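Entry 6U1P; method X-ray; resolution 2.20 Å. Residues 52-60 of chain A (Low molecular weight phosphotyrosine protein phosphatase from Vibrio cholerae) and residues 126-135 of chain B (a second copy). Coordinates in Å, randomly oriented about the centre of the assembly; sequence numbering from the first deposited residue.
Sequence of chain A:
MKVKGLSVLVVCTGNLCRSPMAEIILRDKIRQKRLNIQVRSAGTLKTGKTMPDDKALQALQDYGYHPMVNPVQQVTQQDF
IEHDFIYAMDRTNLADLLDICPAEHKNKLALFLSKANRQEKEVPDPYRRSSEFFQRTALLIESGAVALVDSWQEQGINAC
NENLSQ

Chain A, residues 52-60: PDDKALQAL
Chain B (126-135) PYRRSSEFFQ

A single lysine, K55(A), lies over the faces of two aromatic rings of the second copy: its aliphatic stem covers F134(B) and its ammonium covers Y127(B). CG of K55(A) sits 3.3 Å from the centroid of the F134(B) ring, 11° off the ring normal, a CH-pi contact, and the closest atom pair of the two residues is CD of K55(A) to CE1 of F134(B), 3.3 Å. Farther out, NZ of K55(A) stands 4.0 Å from the centroid of the Y127(B) ring and 20° off its normal, a cation-pi contact in which the positive charge meets the pi cloud; the closest atom pair is K55(A) NZ to Y127(B) CE2, 3.8 Å. The same NZ of K55(A) donates a weak hydrogen bond to OG of S130(B) at 3.5 Å. The lysine rotamer is p, t, p, t (chi1 70°, chi2 -160°, chi3 38°, chi4 -168°).

The backbones are helical: 54-60 in chain A, after P52(A) and D53(A) in extended conformation (phi/psi -67/171 and -64/135), and 126-135 throughout in chain B. Both helices continue beyond these stretches. Their axes approach to 9.0 Å with a signed crossing angle of -60°. In register, CA of K55(A) lies 6.8 Å from CA of S131(B), and CA of A59(A) 5.1 Å from CA of Q135(B), so the backbones draw closer toward the later pair. There A59(A), whose CB points toward chain B, offers only a methyl group: CB of A59(A) packs 3.8 Å from CB of F134(B) and 4.0 Å from N of Q135(B).

The CA-to-CB bond of F134(B) (chi1 -84°, m; chi2 80°) points toward chain A, and the residue also meets A56(A), whose N is 3.7 Å from CD2 of F134(B) and whose CB is 4.3 Å from CE2 of F134(B). D53(A) is the N-cap: in rotamer t (chi1 -172°), its OD1 accepts from N of K55(A) at 2.6 Å, capping the start of the helix through the backbone N of the same lysine whose side chain makes the main contacts. The CA-to-CB bond of Y127(B) is sideways, with chi1 off-well at -145° and chi2 at -90°, yet its ring end comes nearer to chain A and reaches the ammonium. S130(B) has chi1 at -160° (t); Q135(B), m then t, has its CA-to-CB bond sideways, with CG 4.3 Å from CB of A59(A). Together the two stretches bury 365 Å², with K55(A) and F134(B) contributing the largest shares.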

# COMPACT_ATOMS: atom_id res chain seq x y z
N PRO A 52 -2.75 4.75 -12.75
CA PRO A 52 -2.84 4.84 -11.29
C PRO A 52 -2.72 3.50 -10.60
O PRO A 52 -2.72 2.43 -11.22
CB PRO A 52 -4.23 5.45 -11.06
CG PRO A 52 -4.52 6.16 -12.33
CD PRO A 52 -3.94 5.31 -13.40
N ASP A 53 -2.62 3.58 -9.27
CA ASP A 53 -2.40 2.44 -8.38
C ASP A 53 -3.55 1.44 -8.39
O ASP A 53 -4.73 1.80 -8.24
CB ASP A 53 -2.19 2.96 -6.95
CG ASP A 53 -1.76 1.86 -5.96
OD1 ASP A 53 -2.33 0.75 -5.96
OD2 ASP A 53 -0.85 2.14 -5.14
N ASP A 54 -3.19 0.16 -8.46
CA ASP A 54 -4.18 -0.93 -8.46
C ASP A 54 -5.11 -0.85 -7.26
O ASP A 54 -6.31 -1.13 -7.38
CB ASP A 54 -3.46 -2.28 -8.44
CG ASP A 54 -3.16 -2.80 -9.83
OD1 ASP A 54 -3.56 -2.15 -10.82
OD2 ASP A 54 -2.52 -3.88 -9.93
N LYS A 55 -4.59 -0.52 -6.08
CA LYS A 55 -5.47 -0.52 -4.92
C LYS A 55 -6.32 0.73 -4.84
O LYS A 55 -7.37 0.70 -4.19
CB LYS A 55 -4.69 -0.77 -3.62
CG LYS A 55 -3.78 0.33 -3.16
CD LYS A 55 -2.72 -0.22 -2.19
CE LYS A 55 -2.23 -1.58 -2.60
NZ LYS A 55 -1.42 -2.22 -1.51
N ALA A 56 -5.93 1.83 -5.48
CA ALA A 56 -6.90 2.92 -5.65
C ALA A 56 -8.10 2.43 -6.46
O ALA A 56 -9.25 2.67 -6.09
CB ALA A 56 -6.25 4.11 -6.36
N LEU A 57 -7.84 1.70 -7.54
CA LEU A 57 -8.92 1.29 -8.43
C LEU A 57 -9.81 0.25 -7.77
O LEU A 57 -11.04 0.33 -7.86
CB LEU A 57 -8.34 0.76 -9.74
CG LEU A 57 -7.40 1.74 -10.46
CD1 LEU A 57 -6.79 1.08 -11.68
CD2 LEU A 57 -8.14 3.03 -10.82
N GLN A 58 -9.19 -0.69 -7.04
CA GLN A 58 -9.97 -1.74 -6.40
C GLN A 58 -10.82 -1.16 -5.29
O GLN A 58 -11.96 -1.58 -5.10
CB GLN A 58 -9.04 -2.83 -5.85
CG GLN A 58 -8.47 -3.71 -6.93
CD GLN A 58 -7.14 -4.33 -6.56
OE1 GLN A 58 -6.41 -3.84 -5.70
NE2 GLN A 58 -6.81 -5.43 -7.23
N ALA A 59 -10.27 -0.18 -4.57
CA ALA A 59 -11.08 0.48 -3.55
C ALA A 59 -12.28 1.18 -4.18
O ALA A 59 -13.35 1.26 -3.55
CB ALA A 59 -10.21 1.46 -2.77
N LEU A 60 -12.14 1.70 -5.40
CA LEU A 60 -13.29 2.26 -6.10
C LEU A 60 -14.30 1.18 -6.43
O LEU A 60 -15.52 1.39 -6.30
CB LEU A 60 -12.84 2.95 -7.38
CG LEU A 60 -12.06 4.20 -7.05
CD1 LEU A 60 -11.43 4.77 -8.31
CD2 LEU A 60 -13.00 5.19 -6.41
N PRO B 126 0.11 -6.20 6.18
CA PRO B 126 0.12 -4.78 5.85
C PRO B 126 -0.81 -4.49 4.69
O PRO B 126 -1.37 -3.47 4.64
CB PRO B 126 1.55 -4.54 5.40
CG PRO B 126 2.31 -5.72 5.89
CD PRO B 126 1.33 -6.86 5.83
N TYR B 127 -0.98 -5.47 3.83
CA TYR B 127 -1.83 -5.35 2.63
C TYR B 127 -3.30 -5.17 3.01
O TYR B 127 -3.97 -4.40 2.36
CB TYR B 127 -1.58 -6.58 1.77
CG TYR B 127 -1.63 -6.36 0.29
CD1 TYR B 127 -2.81 -6.50 -0.41
CD2 TYR B 127 -0.48 -6.05 -0.42
CE1 TYR B 127 -2.87 -6.31 -1.78
CE2 TYR B 127 -0.52 -5.87 -1.79
CZ TYR B 127 -1.71 -6.00 -2.47
OH TYR B 127 -1.77 -5.82 -3.82
N ARG B 128 -3.80 -5.88 4.01
CA ARG B 128 -5.21 -5.68 4.43
C ARG B 128 -5.29 -4.28 5.05
O ARG B 128 -6.23 -3.59 4.78
CB ARG B 128 -5.65 -6.78 5.39
CG ARG B 128 -6.70 -6.37 6.41
CD ARG B 128 -7.48 -7.49 7.10
NE ARG B 128 -8.53 -7.08 8.03
CZ ARG B 128 -8.33 -6.54 9.24
NH1 ARG B 128 -7.11 -6.44 9.73
NH2 ARG B 128 -9.35 -6.12 9.97
N ARG B 129 -4.34 -3.93 5.89
CA ARG B 129 -4.35 -2.57 6.43
C ARG B 129 -4.35 -1.54 5.29
O ARG B 129 -5.06 -0.51 5.35
CB ARG B 129 -3.14 -2.38 7.32
CG ARG B 129 -3.22 -1.22 8.29
CD ARG B 129 -4.39 -1.36 9.23
NE ARG B 129 -4.52 -0.23 10.15
CZ ARG B 129 -5.36 0.79 9.96
NH1 ARG B 129 -6.14 0.81 8.89
NH2 ARG B 129 -5.42 1.78 10.85
N SER B 130 -3.51 -1.77 4.28
CA SER B 130 -3.49 -0.85 3.15
C SER B 130 -4.87 -0.69 2.55
O SER B 130 -5.35 0.44 2.39
CB SER B 130 -2.48 -1.32 2.10
OG SER B 130 -2.13 -0.22 1.26
N SER B 131 -5.52 -1.81 2.24
CA SER B 131 -6.84 -1.76 1.62
C SER B 131 -7.84 -1.01 2.47
O SER B 131 -8.65 -0.23 1.94
CB SER B 131 -7.34 -3.17 1.34
OG SER B 131 -6.66 -3.73 0.23
N GLU B 132 -7.84 -1.26 3.78
CA GLU B 132 -8.73 -0.51 4.66
C GLU B 132 -8.53 0.99 4.50
O GLU B 132 -9.50 1.75 4.44
CB GLU B 132 -8.51 -0.92 6.12
CG GLU B 132 -9.05 -2.31 6.45
CD GLU B 132 -9.09 -2.58 7.95
OE1 GLU B 132 -10.15 -3.02 8.46
OE2 GLU B 132 -8.06 -2.32 8.61
N PHE B 133 -7.28 1.43 4.38
CA PHE B 133 -7.15 2.87 4.36
C PHE B 133 -7.57 3.46 3.01
O PHE B 133 -8.17 4.54 2.98
CB PHE B 133 -5.74 3.33 4.72
CG PHE B 133 -5.71 4.78 5.03
CD1 PHE B 133 -6.23 5.24 6.24
CD2 PHE B 133 -5.29 5.71 4.08
CE1 PHE B 133 -6.27 6.60 6.52
CE2 PHE B 133 -5.31 7.07 4.36
CZ PHE B 133 -5.80 7.51 5.57
N PHE B 134 -7.32 2.74 1.90
CA PHE B 134 -7.77 3.21 0.59
C PHE B 134 -9.29 3.31 0.54
O PHE B 134 -9.84 4.24 -0.07
CB PHE B 134 -7.24 2.29 -0.51
CG PHE B 134 -5.83 2.63 -0.96
CD1 PHE B 134 -4.73 2.21 -0.23
CD2 PHE B 134 -5.62 3.38 -2.09
CE1 PHE B 134 -3.45 2.56 -0.62
CE2 PHE B 134 -4.34 3.71 -2.49
CZ PHE B 134 -3.26 3.30 -1.77
N GLN B 135 -9.96 2.34 1.17
CA GLN B 135 -11.45 2.31 1.22
C GLN B 135 -11.93 3.52 2.04
O GLN B 135 -12.98 4.09 1.69
CB GLN B 135 -11.93 1.00 1.84
CG GLN B 135 -11.75 -0.20 0.93
CD GLN B 135 -12.08 -1.50 1.63
OE1 GLN B 135 -12.27 -1.54 2.84
NE2 GLN B 135 -12.15 -2.57 0.86